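Local coordinates for VP2 (Primate bocaparvovirus 1, PDB 7L0Y), which self-assembles, as 60 copies of capsid protein variants, into the T=1 icosahedral capsid of human bocavirus 1, at residues A[132-137]-A[214-219]; A[397-402]-A[419-424]; A[430-435]-A[442-447]; A[32-37]-A[453-458]. All coordinates share one frame; numbering follows the deposited sequence.

Contacts 1, 3 and 4 belong to the jelly-roll barrel of the coat protein, whereas contact 2 lies where the chain re-enters it. Contacts 1 and 3 are buried, contacts 2 and 4 partly buried. Contact 1 is apolar, side chains meeting between two layers without any hydrogen bond. Contact 4, by contrast, joins neighbouring strands edge to edge through backbone hydrogen bonds, and shares strand 446-462 with contact 3, the base of a loop beside a neighbouring subunit. Contact 2 mixes proline-tryptophan packing with a lysine-to-carbonyl hydrogen bond. It touches contact 1, where Asp137 N probably donates to Thr424 O, and His133 of contact 1 packs on Ala430 of contact 3.

Contact 1: A[132-137]-A[214-219]; sequences VHIFCD and ESTEFT
Phe218 meets Ile134 and Cys136 through its ring, and Thr216, two residues earlier on its strand, meets Ile134, in a contact made mainly by side chains between two strands that run almost parallel, 4° apart, with axes 8.9 Å from each other. That spacing is too wide for backbone pairing and no hydrogen bond crosses it. It is the separation of two layers of a beta sandwich.

The apolar contacts centre on Ile134. Its CG2 methyl comes in at the edge of the Phe218 ring, in the ring plane, 3.9 Å from CZ. The other branch ends in CD1, which lies 3.9 Å from Thr216 CG2, a methyl set between its backbone N and carbonyl carbon. Thr216 OG1, anti to the backbone N (chi1 -173°), is hydrogen-bonded to Gln208 OE1.

Cys136 approaches the same ring obliquely. Its CB is 3.4 Å from Phe218 CE1, and SG makes a sulfur-aromatic contact, 5.0 Å from the ring centroid and 30° off the normal.

Strand 132-137 is hydrogen-bonded between strands 208-210 and 424-429, and Ile425 of the latter also touches Ile134 and Phe218. Strand 215-232 pairs with strand 95-118. The contact thus forms part of the packing between the two facing sheets of the jelly roll, and Ser215 to Glu217 carry their sheet on into a strand of a neighbouring subunit.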
loop_
_atom_site.group_PDB
_atom_site.type_symbol
_atom_site.label_atom_id
_atom_site.label_comp_id
_atom_site.label_asym_id
_atom_site.label_seq_id
_atom_site.Cartn_x
_atom_site.Cartn_y
_atom_site.Cartn_z
ATOM N N VAL A 132 -3.445 -85.465 46.001
ATOM C CA VAL A 132 -2.176 -86.167 45.903
ATOM C C VAL A 132 -1.076 -85.126 45.906
ATOM O O VAL A 132 -1.205 -84.073 45.275
ATOM C CB VAL A 132 -2.077 -87.069 44.654
ATOM C CG1 VAL A 132 -3.064 -88.186 44.745
ATOM C CG2 VAL A 132 -2.300 -86.280 43.388
ATOM N N HIS A 133 -0.017 -85.407 46.644
ATOM C CA HIS A 133 1.170 -84.576 46.675
ATOM C C HIS A 133 2.078 -84.965 45.523
ATOM O O HIS A 133 2.322 -86.148 45.292
ATOM C CB HIS A 133 1.882 -84.758 48.008
ATOM C CG HIS A 133 1.066 -84.327 49.180
ATOM N ND1 HIS A 133 1.026 -83.024 49.620
ATOM C CD2 HIS A 133 0.195 -85.011 49.953
ATOM C CE1 HIS A 133 0.203 -82.934 50.648
ATOM N NE2 HIS A 133 -0.317 -84.125 50.867
ATOM N N ILE A 134 2.549 -83.972 44.789
ATOM C CA ILE A 134 3.433 -84.182 43.657
ATOM C C ILE A 134 4.500 -83.111 43.701
ATOM O O ILE A 134 4.189 -81.926 43.838
ATOM C CB ILE A 134 2.678 -84.125 42.316
ATOM C CG1 ILE A 134 1.655 -85.250 42.228
ATOM C CG2 ILE A 134 3.638 -84.241 41.163
ATOM C CD1 ILE A 134 0.694 -85.100 41.107
ATOM N N PHE A 135 5.756 -83.517 43.596
ATOM C CA PHE A 135 6.783 -82.541 43.300
ATOM C C PHE A 135 7.910 -83.245 42.576
ATOM O O PHE A 135 8.132 -84.442 42.749
ATOM C CB PHE A 135 7.303 -81.844 44.558
ATOM C CG PHE A 135 8.169 -82.699 45.400
ATOM C CD1 PHE A 135 9.540 -82.577 45.335
ATOM C CD2 PHE A 135 7.627 -83.664 46.204
ATOM C CE1 PHE A 135 10.341 -83.366 46.089
ATOM C CE2 PHE A 135 8.427 -84.454 46.955
ATOM C CZ PHE A 135 9.783 -84.304 46.898
ATOM N N CYS A 136 8.605 -82.483 41.751
ATOM C CA CYS A 136 9.816 -82.925 41.090
ATOM C C CYS A 136 10.994 -82.415 41.896
ATOM O O CYS A 136 10.986 -81.270 42.352
ATOM C CB CYS A 136 9.866 -82.405 39.653
ATOM S SG CYS A 136 11.277 -82.909 38.654
ATOM N N ASP A 137 11.994 -83.255 42.078
ATOM C CA ASP A 137 13.235 -82.823 42.693
ATOM C C ASP A 137 14.207 -82.598 41.543
ATOM O O ASP A 137 14.831 -83.536 41.052
ATOM C CB ASP A 137 13.731 -83.882 43.668
ATOM C CG ASP A 137 14.934 -83.438 44.466
ATOM O OD1 ASP A 137 15.296 -82.246 44.414
ATOM O OD2 ASP A 137 15.543 -84.299 45.122
ATOM N N GLU A 214 -7.599 -81.073 38.975
ATOM C CA GLU A 214 -6.319 -80.440 38.709
ATOM C C GLU A 214 -5.382 -81.348 37.915
ATOM O O GLU A 214 -5.509 -82.572 37.912
ATOM C CB GLU A 214 -5.678 -80.000 40.020
ATOM C CG GLU A 214 -6.450 -78.874 40.672
ATOM C CD GLU A 214 -5.843 -78.413 41.970
ATOM O OE1 GLU A 214 -4.999 -79.140 42.520
ATOM O OE2 GLU A 214 -6.180 -77.301 42.423
ATOM N N SER A 215 -4.432 -80.722 37.224
ATOM C CA SER A 215 -3.320 -81.430 36.607
ATOM C C SER A 215 -2.033 -80.658 36.857
ATOM O O SER A 215 -2.053 -79.505 37.284
ATOM C CB SER A 215 -3.540 -81.636 35.106
ATOM O OG SER A 215 -3.606 -80.412 34.412
ATOM N N THR A 216 -0.904 -81.310 36.602
ATOM C CA THR A 216 0.404 -80.697 36.779
ATOM C C THR A 216 1.316 -81.082 35.624
ATOM O O THR A 216 1.113 -82.108 34.976
ATOM C CB THR A 216 1.046 -81.099 38.125
ATOM O OG1 THR A 216 2.248 -80.349 38.332
ATOM C CG2 THR A 216 1.368 -82.584 38.169
ATOM N N GLU A 217 2.319 -80.252 35.369
ATOM C CA GLU A 217 3.185 -80.416 34.213
ATOM C C GLU A 217 4.613 -80.009 34.548
ATOM O O GLU A 217 4.838 -78.985 35.189
ATOM C CB GLU A 217 2.658 -79.593 33.050
ATOM C CG GLU A 217 3.431 -79.738 31.775
ATOM C CD GLU A 217 2.817 -78.929 30.660
ATOM O OE1 GLU A 217 1.773 -78.286 30.896
ATOM O OE2 GLU A 217 3.389 -78.912 29.552
ATOM N N PHE A 218 5.571 -80.811 34.098
ATOM C CA PHE A 218 6.991 -80.560 34.297
ATOM C C PHE A 218 7.694 -80.513 32.952
ATOM O O PHE A 218 7.389 -81.303 32.059
ATOM C CB PHE A 218 7.625 -81.644 35.162
ATOM C CG PHE A 218 7.022 -81.757 36.516
ATOM C CD1 PHE A 218 7.413 -80.919 37.530
ATOM C CD2 PHE A 218 6.045 -82.693 36.770
ATOM C CE1 PHE A 218 6.849 -81.015 38.768
ATOM C CE2 PHE A 218 5.479 -82.790 38.010
ATOM C CZ PHE A 218 5.885 -81.953 39.012
ATOM N N THR A 219 8.632 -79.586 32.803
ATOM C CA THR A 219 9.458 -79.510 31.609
ATOM C C THR A 219 10.929 -79.555 31.986
ATOM O O THR A 219 11.334 -79.109 33.058
ATOM C CB THR A 219 9.176 -78.251 30.786
ATOM O OG1 THR A 219 9.321 -77.091 31.609
ATOM C CG2 THR A 219 7.786 -78.295 30.198
#

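Contact 2: A[397-402]-A[419-424]; sequences WCKKPR and DHPPGT
Trp397 receives Pro421 and Pro422 over one face of its indole, a proline-aromatic CH-pi contact at the point where the chain leaves strand 416-418 and heads for strand 424-429 of the barrel. Pro422 sits over the six-membered ring, its CD 3.8 Å from the centroid and only 8° off the normal. Pro421 covers the five-membered ring, with CB 3.8 Å from that centroid and 26° off the normal. Trp397 has CG between its backbone N and carbonyl carbon (chi1 59°), which starts the indole on its way beneath the two prolines.

Lys399 meets the CG and CD atoms of Pro421. Its aliphatic chain crosses the pyrrolidine at about a right angle, Lys399 CG lying 3.8 Å from Pro421 CD. The chain then bends at its last torsion, and NZ donates a 2.9 Å hydrogen bond to Asp419 O, tilted somewhat from the carbonyl plane. NZ is also 4.2 Å from His420 ND1, so a protonated imidazole there would probably repel it. Lys400 stretches out past the backbone of Asp419, with CD 3.5 Å from Asp419 N, and its ammonium makes no ion pair with the Asp419 carboxylate. Arg402, close by, is hydrogen-bonded to Val518 O of a neighbouring subunit.

Strand 397-399 pairs in parallel with strand 416-418 through Cys398 and Lys400. Pro422 also packs on Phe220 and Phe222 of strand 215-232, so it lies between the indole and that strand, next to Pro421.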
loop_
_atom_site.group_PDB
_atom_site.type_symbol
_atom_site.label_atom_id
_atom_site.label_comp_id
_atom_site.label_asym_id
_atom_site.label_seq_id
_atom_site.Cartn_x
_atom_site.Cartn_y
_atom_site.Cartn_z
ATOM N N TRP A 397 20.251 -92.581 31.191
ATOM C CA TRP A 397 21.209 -91.773 31.919
ATOM C C TRP A 397 21.544 -92.411 33.255
ATOM O O TRP A 397 20.825 -93.271 33.760
ATOM C CB TRP A 397 20.687 -90.359 32.178
ATOM C CG TRP A 397 19.422 -90.346 32.955
ATOM C CD1 TRP A 397 19.293 -90.434 34.305
ATOM C CD2 TRP A 397 18.103 -90.201 32.436
ATOM N NE1 TRP A 397 17.974 -90.382 34.658
ATOM C CE2 TRP A 397 17.220 -90.233 33.528
ATOM C CE3 TRP A 397 17.581 -90.056 31.153
ATOM C CZ2 TRP A 397 15.847 -90.128 33.374
ATOM C CZ3 TRP A 397 16.222 -89.950 31.005
ATOM C CH2 TRP A 397 15.367 -89.988 32.107
ATOM N N CYS A 398 22.676 -91.994 33.802
ATOM C CA CYS A 398 22.947 -92.079 35.225
ATOM C C CYS A 398 23.367 -90.698 35.686
ATOM O O CYS A 398 23.844 -89.892 34.888
ATOM C CB CYS A 398 24.033 -93.097 35.559
ATOM S SG CYS A 398 24.304 -93.316 37.341
ATOM N N LYS A 399 23.179 -90.416 36.964
ATOM C CA LYS A 399 23.615 -89.135 37.491
ATOM C C LYS A 399 25.088 -89.196 37.864
ATOM O O LYS A 399 25.541 -90.148 38.504
ATOM C CB LYS A 399 22.781 -88.744 38.702
ATOM C CG LYS A 399 23.123 -87.377 39.235
ATOM C CD LYS A 399 22.273 -87.013 40.417
ATOM C CE LYS A 399 22.757 -85.722 41.026
ATOM N NZ LYS A 399 22.669 -84.597 40.059
ATOM N N LYS A 400 25.835 -88.182 37.441
ATOM C CA LYS A 400 27.228 -88.051 37.844
ATOM C C LYS A 400 27.295 -87.770 39.338
ATOM O O LYS A 400 26.630 -86.845 39.814
ATOM C CB LYS A 400 27.904 -86.910 37.101
ATOM C CG LYS A 400 27.980 -87.072 35.619
ATOM C CD LYS A 400 28.472 -85.795 34.967
ATOM C CE LYS A 400 28.505 -85.930 33.456
ATOM N NZ LYS A 400 28.915 -84.681 32.778
ATOM N N PRO A 401 28.077 -88.522 40.101
ATOM C CA PRO A 401 28.242 -88.192 41.517
ATOM C C PRO A 401 28.839 -86.804 41.672
ATOM O O PRO A 401 29.708 -86.396 40.900
ATOM C CB PRO A 401 29.199 -89.273 42.019
ATOM C CG PRO A 401 29.042 -90.391 41.049
ATOM C CD PRO A 401 28.822 -89.735 39.733
ATOM N N ARG A 402 28.374 -86.076 42.681
ATOM C CA ARG A 402 28.980 -84.790 42.989
ATOM C C ARG A 402 30.289 -85.075 43.702
ATOM O O ARG A 402 30.300 -85.647 44.794
ATOM C CB ARG A 402 28.069 -83.936 43.864
ATOM C CG ARG A 402 26.779 -83.451 43.231
ATOM C CD ARG A 402 26.026 -82.577 44.233
ATOM N NE ARG A 402 24.805 -81.989 43.690
ATOM C CZ ARG A 402 23.605 -82.558 43.725
ATOM N NH1 ARG A 402 23.435 -83.739 44.299
ATOM N NH2 ARG A 402 22.567 -81.931 43.197
ATOM N N ASP A 419 25.276 -84.535 34.579
ATOM C CA ASP A 419 25.399 -83.711 35.773
ATOM C C ASP A 419 24.040 -83.455 36.409
ATOM O O ASP A 419 23.890 -83.561 37.630
ATOM C CB ASP A 419 26.107 -82.408 35.417
ATOM C CG ASP A 419 25.442 -81.680 34.269
ATOM O OD1 ASP A 419 24.323 -82.072 33.874
ATOM O OD2 ASP A 419 26.051 -80.727 33.743
ATOM N N HIS A 420 23.037 -83.133 35.600
ATOM C CA HIS A 420 21.672 -82.924 36.074
ATOM C C HIS A 420 20.716 -83.670 35.160
ATOM O O HIS A 420 20.175 -83.101 34.205
ATOM C CB HIS A 420 21.330 -81.438 36.137
ATOM C CG HIS A 420 22.218 -80.668 37.059
ATOM N ND1 HIS A 420 22.168 -80.814 38.427
ATOM C CD2 HIS A 420 23.198 -79.771 36.808
ATOM C CE1 HIS A 420 23.073 -80.029 38.982
ATOM N NE2 HIS A 420 23.711 -79.384 38.021
ATOM N N PRO A 421 20.486 -84.947 35.424
ATOM C CA PRO A 421 19.455 -85.678 34.710
ATOM C C PRO A 421 18.084 -85.139 35.069
ATOM O O PRO A 421 17.957 -84.342 36.009
ATOM C CB PRO A 421 19.646 -87.118 35.203
ATOM C CG PRO A 421 20.248 -86.971 36.525
ATOM C CD PRO A 421 21.134 -85.774 36.452
ATOM N N PRO A 422 17.046 -85.505 34.322
ATOM C CA PRO A 422 15.693 -85.067 34.682
ATOM C C PRO A 422 15.377 -85.362 36.135
ATOM O O PRO A 422 15.735 -86.424 36.648
ATOM C CB PRO A 422 14.802 -85.884 33.743
ATOM C CG PRO A 422 15.660 -86.213 32.614
ATOM C CD PRO A 422 17.034 -86.386 33.146
ATOM N N GLY A 423 14.724 -84.425 36.812
ATOM C CA GLY A 423 14.425 -84.628 38.216
ATOM C C GLY A 423 13.388 -85.718 38.407
ATOM O O GLY A 423 12.513 -85.926 37.565
ATOM N N THR A 424 13.500 -86.427 39.521
ATOM C CA THR A 424 12.509 -87.433 39.862
ATOM C C THR A 424 11.222 -86.769 40.317
ATOM O O THR A 424 11.240 -85.851 41.136
ATOM C CB THR A 424 13.034 -88.349 40.960
ATOM O OG1 THR A 424 14.167 -89.071 40.470
ATOM C CG2 THR A 424 11.971 -89.320 41.392
#

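Contact 3: A[430-435]-A[442-447]; sequences AKIPVP and SYLNIY
Ile432 packs against Leu444 and Ile446 in the tight, buried part of this contact, at the base of the loop between strands 424-429 and 446-462, while Val434, Ser442 and Tyr443 make up its partly exposed side. Ile432 and Leu444 lie side by side, CG2 of the first 3.6 Å from CB of the second. Ile446 crosses Ile432 at about a right angle, and their CD1 methyls touch at 3.6 Å. Beside this apolar cluster Leu444 N donates to Ile432 O over 2.8 Å in a nearly straight bond (162° at the hydrogen).

Farther out, Val434 N donates to Ser442 O at 3.0 Å from above the carbonyl plane, and Ser442 OG returns a weak 3.1 Å bond to Val434 O. A single bridge pairs Pro433 with Tyr443; its bonds come from the flanking residues, so a proline is accommodated here. At Tyr443, on the margin, the aliphatic part of Lys431 crosses over, Lys431 CE lying 3.5 Å from Tyr443 CB. A bend at the last torsion (chi4 59°) places the lysine NZ.

The chemistry thus implies a loop base closed by a few backbone bonds and an apolar core. Lys431 NZ is shared between a salt bridge to Asp441 of its own chain and a hydrogen bond to Thr161 of a neighbouring subunit, and Val434 and Leu444 pack on Tyr124 of that subunit, as expected for the HI loop of parvovirus capsids, which lies against an adjacent subunit.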
loop_
_atom_site.group_PDB
_atom_site.type_symbol
_atom_site.label_atom_id
_atom_site.label_comp_id
_atom_site.label_asym_id
_atom_site.label_seq_id
_atom_site.Cartn_x
_atom_site.Cartn_y
_atom_site.Cartn_z
ATOM N N ALA A 430 -2.235 -87.658 49.863
ATOM C CA ALA A 430 -2.415 -87.003 51.141
ATOM C C ALA A 430 -2.858 -88.015 52.180
ATOM O O ALA A 430 -3.812 -88.767 51.976
ATOM C CB ALA A 430 -3.441 -85.885 51.024
ATOM N N LYS A 431 -2.126 -88.060 53.277
ATOM C CA LYS A 431 -2.589 -88.751 54.463
ATOM C C LYS A 431 -3.943 -88.191 54.860
ATOM O O LYS A 431 -4.070 -86.991 55.117
ATOM C CB LYS A 431 -1.558 -88.550 55.566
ATOM C CG LYS A 431 -1.975 -88.912 56.959
ATOM C CD LYS A 431 -2.360 -90.338 57.111
ATOM C CE LYS A 431 -2.317 -90.729 58.575
ATOM N NZ LYS A 431 -3.210 -89.911 59.422
ATOM N N ILE A 432 -4.959 -89.044 54.917
ATOM C CA ILE A 432 -6.286 -88.627 55.353
ATOM C C ILE A 432 -6.502 -89.200 56.748
ATOM O O ILE A 432 -6.741 -90.412 56.879
ATOM C CB ILE A 432 -7.388 -89.084 54.393
ATOM C CG1 ILE A 432 -7.228 -88.415 53.034
ATOM C CG2 ILE A 432 -8.744 -88.729 54.960
ATOM C CD1 ILE A 432 -8.200 -88.922 52.020
ATOM N N PRO A 433 -6.439 -88.391 57.792
ATOM C CA PRO A 433 -6.587 -88.923 59.143
ATOM C C PRO A 433 -8.005 -89.395 59.397
ATOM O O PRO A 433 -8.976 -88.769 58.976
ATOM C CB PRO A 433 -6.233 -87.730 60.028
ATOM C CG PRO A 433 -5.424 -86.854 59.157
ATOM C CD PRO A 433 -5.962 -87.005 57.792
ATOM N N VAL A 434 -8.109 -90.523 60.075
ATOM C CA VAL A 434 -9.368 -91.051 60.582
ATOM C C VAL A 434 -9.437 -90.770 62.076
ATOM O O VAL A 434 -8.468 -91.050 62.789
ATOM C CB VAL A 434 -9.501 -92.554 60.297
ATOM C CG1 VAL A 434 -10.497 -93.169 61.210
ATOM C CG2 VAL A 434 -9.953 -92.738 58.875
ATOM N N PRO A 435 -10.528 -90.199 62.579
ATOM C CA PRO A 435 -10.650 -89.996 64.024
ATOM C C PRO A 435 -10.621 -91.322 64.759
ATOM O O PRO A 435 -11.334 -92.264 64.414
ATOM C CB PRO A 435 -12.001 -89.294 64.166
ATOM C CG PRO A 435 -12.750 -89.710 62.983
ATOM C CD PRO A 435 -11.763 -89.840 61.875
ATOM N N SER A 442 -4.642 -93.806 62.716
ATOM C CA SER A 442 -5.421 -94.511 61.718
ATOM C C SER A 442 -5.707 -93.549 60.580
ATOM O O SER A 442 -5.880 -92.349 60.798
ATOM C CB SER A 442 -6.719 -95.066 62.308
ATOM O OG SER A 442 -7.536 -94.026 62.811
ATOM N N TYR A 443 -5.726 -94.075 59.366
ATOM C CA TYR A 443 -5.914 -93.244 58.196
ATOM C C TYR A 443 -6.968 -93.857 57.297
ATOM O O TYR A 443 -7.339 -95.022 57.433
ATOM C CB TYR A 443 -4.607 -93.043 57.424
ATOM C CG TYR A 443 -3.917 -94.321 57.029
ATOM C CD1 TYR A 443 -4.284 -95.007 55.885
ATOM C CD2 TYR A 443 -2.869 -94.824 57.788
ATOM C CE1 TYR A 443 -3.654 -96.169 55.524
ATOM C CE2 TYR A 443 -2.225 -95.985 57.427
ATOM C CZ TYR A 443 -2.619 -96.653 56.295
ATOM O OH TYR A 443 -1.978 -97.816 55.938
ATOM N N LEU A 444 -7.440 -93.042 56.370
ATOM C CA LEU A 444 -8.381 -93.508 55.371
ATOM C C LEU A 444 -7.628 -94.224 54.263
ATOM O O LEU A 444 -6.626 -93.723 53.754
ATOM C CB LEU A 444 -9.153 -92.323 54.810
ATOM C CG LEU A 444 -10.337 -92.628 53.919
ATOM C CD1 LEU A 444 -11.370 -93.323 54.764
ATOM C CD2 LEU A 444 -10.885 -91.347 53.349
ATOM N N ASN A 445 -8.121 -95.389 53.872
ATOM C CA ASN A 445 -7.434 -96.219 52.891
ATOM C C ASN A 445 -7.877 -95.794 51.498
ATOM O O ASN A 445 -9.028 -96.001 51.111
ATOM C CB ASN A 445 -7.730 -97.693 53.137
ATOM C CG ASN A 445 -6.905 -98.604 52.268
ATOM O OD1 ASN A 445 -5.793 -98.268 51.875
ATOM N ND2 ASN A 445 -7.445 -99.772 51.968
ATOM N N ILE A 446 -6.951 -95.216 50.740
ATOM C CA ILE A 446 -7.236 -94.621 49.443
ATOM C C ILE A 446 -6.117 -94.992 48.486
ATOM O O ILE A 446 -5.020 -95.372 48.895
ATOM C CB ILE A 446 -7.372 -93.087 49.524
ATOM C CG1 ILE A 446 -6.092 -92.479 50.088
ATOM C CG2 ILE A 446 -8.562 -92.690 50.363
ATOM C CD1 ILE A 446 -6.044 -90.987 50.017
ATOM N N TYR A 447 -6.408 -94.892 47.194
ATOM C CA TYR A 447 -5.383 -95.039 46.177
ATOM C C TYR A 447 -5.684 -94.054 45.066
ATOM O O TYR A 447 -6.820 -93.620 44.887
ATOM C CB TYR A 447 -5.293 -96.460 45.627
ATOM C CG TYR A 447 -6.417 -96.842 44.715
ATOM C CD1 TYR A 447 -6.267 -96.776 43.344
ATOM C CD2 TYR A 447 -7.637 -97.231 45.221
ATOM C CE1 TYR A 447 -7.283 -97.114 42.514
ATOM C CE2 TYR A 447 -8.658 -97.570 44.395
ATOM C CZ TYR A 447 -8.480 -97.513 43.041
ATOM O OH TYR A 447 -9.512 -97.854 42.202
#

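Contact 4: A[32-37]-A[453-458]; sequences VTKNTR and SCEIVW
Trp458 turns the edge of its indole to Thr33, placing NE1 so that it donates a 3.1 Å hydrogen bond to Thr33 OG1, which lies within 1° of the ring plane. That hydroxyl sits between the threonine's backbone N and carbonyl carbon (chi1 56°). CG2 of Ile456, two residues back on the same strand, covers one face of the indole toward its rim, and Phe83 meets the indole at an inclined angle. Thr33 CG2 is also near, 3.7 Å from Trp458 NE1.

Behind this side-chain bond runs a regular antiparallel ladder. Thr33 and Ile456 form a hydrogen-bonded pair, each N donating to the other's O at 3.0 Å. Asn35 and Cys454 repeat the pattern, with Asn35 N to Cys454 O at 2.9 Å and the return bond, Cys454 N to Asn35 O, at 2.7 Å. In the intervening non-hydrogen-bonded pairs the CA-H groups of Val32, Lys34, Ser453 and Glu455 lean on carbonyl oxygens.

The sheet face that holds Val32, Lys34, Thr36, Ser453, Glu455 and Val457 is mixed. Lys34 and Glu455 lie side by side and touch through CG atoms 3.8 Å apart, but the lysine chain bends away and its NZ bonds to Gly23 O, with Glu455 OE2 left 5.7 Å off. Val32 CG2 meets Val457 CG2 at 4.1 Å.

Strand 446-462 also pairs with strand 95-118, which puts this ladder inside the jelly-roll sheet. The pairing is carried by four backbone bonds, joining chain regions more than 400 residues apart; the indole N-H adds a directional link, and the separated charges would probably add only a weak long-range attraction.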
loop_
_atom_site.group_PDB
_atom_site.type_symbol
_atom_site.label_atom_id
_atom_site.label_comp_id
_atom_site.label_asym_id
_atom_site.label_seq_id
_atom_site.Cartn_x
_atom_site.Cartn_y
_atom_site.Cartn_z
ATOM N N VAL A 32 10.228 -86.810 17.747
ATOM C CA VAL A 32 9.391 -86.536 18.902
ATOM C C VAL A 32 8.710 -87.830 19.298
ATOM O O VAL A 32 8.061 -88.468 18.469
ATOM C CB VAL A 32 8.356 -85.439 18.609
ATOM C CG1 VAL A 32 7.451 -85.265 19.796
ATOM C CG2 VAL A 32 9.051 -84.151 18.287
ATOM N N THR A 33 8.876 -88.227 20.549
ATOM C CA THR A 33 8.181 -89.379 21.095
ATOM C C THR A 33 7.149 -88.896 22.096
ATOM O O THR A 33 7.420 -87.993 22.886
ATOM C CB THR A 33 9.153 -90.368 21.747
ATOM O OG1 THR A 33 9.923 -89.707 22.756
ATOM C CG2 THR A 33 10.080 -90.979 20.715
ATOM N N LYS A 34 5.961 -89.484 22.041
ATOM C CA LYS A 34 4.876 -89.179 22.956
ATOM C C LYS A 34 4.403 -90.478 23.577
ATOM O O LYS A 34 4.164 -91.452 22.866
ATOM C CB LYS A 34 3.719 -88.498 22.237
ATOM C CG LYS A 34 4.052 -87.155 21.676
ATOM C CD LYS A 34 2.846 -86.541 21.018
ATOM C CE LYS A 34 2.360 -87.368 19.846
ATOM N NZ LYS A 34 3.355 -87.452 18.740
ATOM N N ASN A 35 4.277 -90.495 24.892
ATOM C CA ASN A 35 3.861 -91.687 25.607
ATOM C C ASN A 35 2.941 -91.305 26.746
ATOM O O ASN A 35 3.233 -90.380 27.495
ATOM C CB ASN A 35 5.058 -92.446 26.167
ATOM C CG ASN A 35 5.795 -93.221 25.124
ATOM O OD1 ASN A 35 5.386 -94.312 24.757
ATOM N ND2 ASN A 35 6.887 -92.663 24.628
ATOM N N THR A 36 1.841 -92.021 26.880
ATOM C CA THR A 36 0.960 -91.869 28.020
ATOM C C THR A 36 0.827 -93.225 28.680
ATOM O O THR A 36 0.724 -94.241 27.995
ATOM C CB THR A 36 -0.424 -91.357 27.625
ATOM O OG1 THR A 36 -0.290 -90.258 26.733
ATOM C CG2 THR A 36 -1.138 -90.844 28.836
ATOM N N ARG A 37 0.865 -93.242 30.003
ATOM C CA ARG A 37 0.525 -94.428 30.759
ATOM C C ARG A 37 -0.547 -94.090 31.773
ATOM O O ARG A 37 -0.722 -92.942 32.170
ATOM C CB ARG A 37 1.716 -95.035 31.501
ATOM C CG ARG A 37 2.849 -95.472 30.643
ATOM C CD ARG A 37 2.479 -96.621 29.753
ATOM N NE ARG A 37 3.626 -97.070 28.985
ATOM C CZ ARG A 37 3.978 -96.572 27.810
ATOM N NH1 ARG A 37 3.278 -95.596 27.263
ATOM N NH2 ARG A 37 5.041 -97.046 27.187
ATOM N N SER A 453 1.814 -88.455 30.909
ATOM C CA SER A 453 2.283 -88.365 29.543
ATOM C C SER A 453 3.691 -87.799 29.557
ATOM O O SER A 453 3.941 -86.764 30.176
ATOM C CB SER A 453 1.355 -87.504 28.693
ATOM O OG SER A 453 1.356 -86.164 29.128
ATOM N N CYS A 454 4.606 -88.497 28.903
ATOM C CA CYS A 454 5.965 -88.030 28.687
ATOM C C CYS A 454 6.108 -87.681 27.218
ATOM O O CYS A 454 5.609 -88.405 26.355
ATOM C CB CYS A 454 6.980 -89.099 29.092
ATOM S SG CYS A 454 8.709 -88.617 28.957
ATOM N N GLU A 455 6.756 -86.564 26.932
ATOM C CA GLU A 455 7.017 -86.167 25.560
ATOM C C GLU A 455 8.444 -85.661 25.453
ATOM O O GLU A 455 8.802 -84.672 26.094
ATOM C CB GLU A 455 6.022 -85.106 25.113
ATOM C CG GLU A 455 6.165 -84.681 23.682
ATOM C CD GLU A 455 5.064 -83.741 23.270
ATOM O OE1 GLU A 455 4.182 -83.472 24.108
ATOM O OE2 GLU A 455 5.082 -83.256 22.119
ATOM N N ILE A 456 9.254 -86.332 24.645
ATOM C CA ILE A 456 10.658 -85.984 24.492
ATOM C C ILE A 456 10.901 -85.570 23.054
ATOM O O ILE A 456 10.478 -86.262 22.125
ATOM C CB ILE A 456 11.595 -87.140 24.875
ATOM C CG1 ILE A 456 11.445 -87.485 26.346
ATOM C CG2 ILE A 456 13.027 -86.762 24.626
ATOM C CD1 ILE A 456 12.245 -88.661 26.744
ATOM N N VAL A 457 11.570 -84.443 22.871
ATOM C CA VAL A 457 12.116 -84.070 21.577
ATOM C C VAL A 457 13.540 -84.595 21.514
ATOM O O VAL A 457 14.355 -84.318 22.395
ATOM C CB VAL A 457 12.073 -82.553 21.365
ATOM C CG1 VAL A 457 12.712 -82.201 20.048
ATOM C CG2 VAL A 457 10.648 -82.070 21.400
ATOM N N TRP A 458 13.834 -85.376 20.490
ATOM C CA TRP A 458 15.147 -85.968 20.311
ATOM C C TRP A 458 15.848 -85.237 19.181
ATOM O O TRP A 458 15.337 -85.192 18.062
ATOM C CB TRP A 458 15.023 -87.451 19.990
ATOM C CG TRP A 458 14.429 -88.246 21.085
ATOM C CD1 TRP A 458 13.113 -88.472 21.300
ATOM C CD2 TRP A 458 15.131 -88.968 22.093
ATOM N NE1 TRP A 458 12.945 -89.264 22.397
ATOM C CE2 TRP A 458 14.174 -89.588 22.900
ATOM C CE3 TRP A 458 16.478 -89.148 22.388
ATOM C CZ2 TRP A 458 14.516 -90.367 23.987
ATOM C CZ3 TRP A 458 16.812 -89.919 23.458
ATOM C CH2 TRP A 458 15.841 -90.518 24.249
#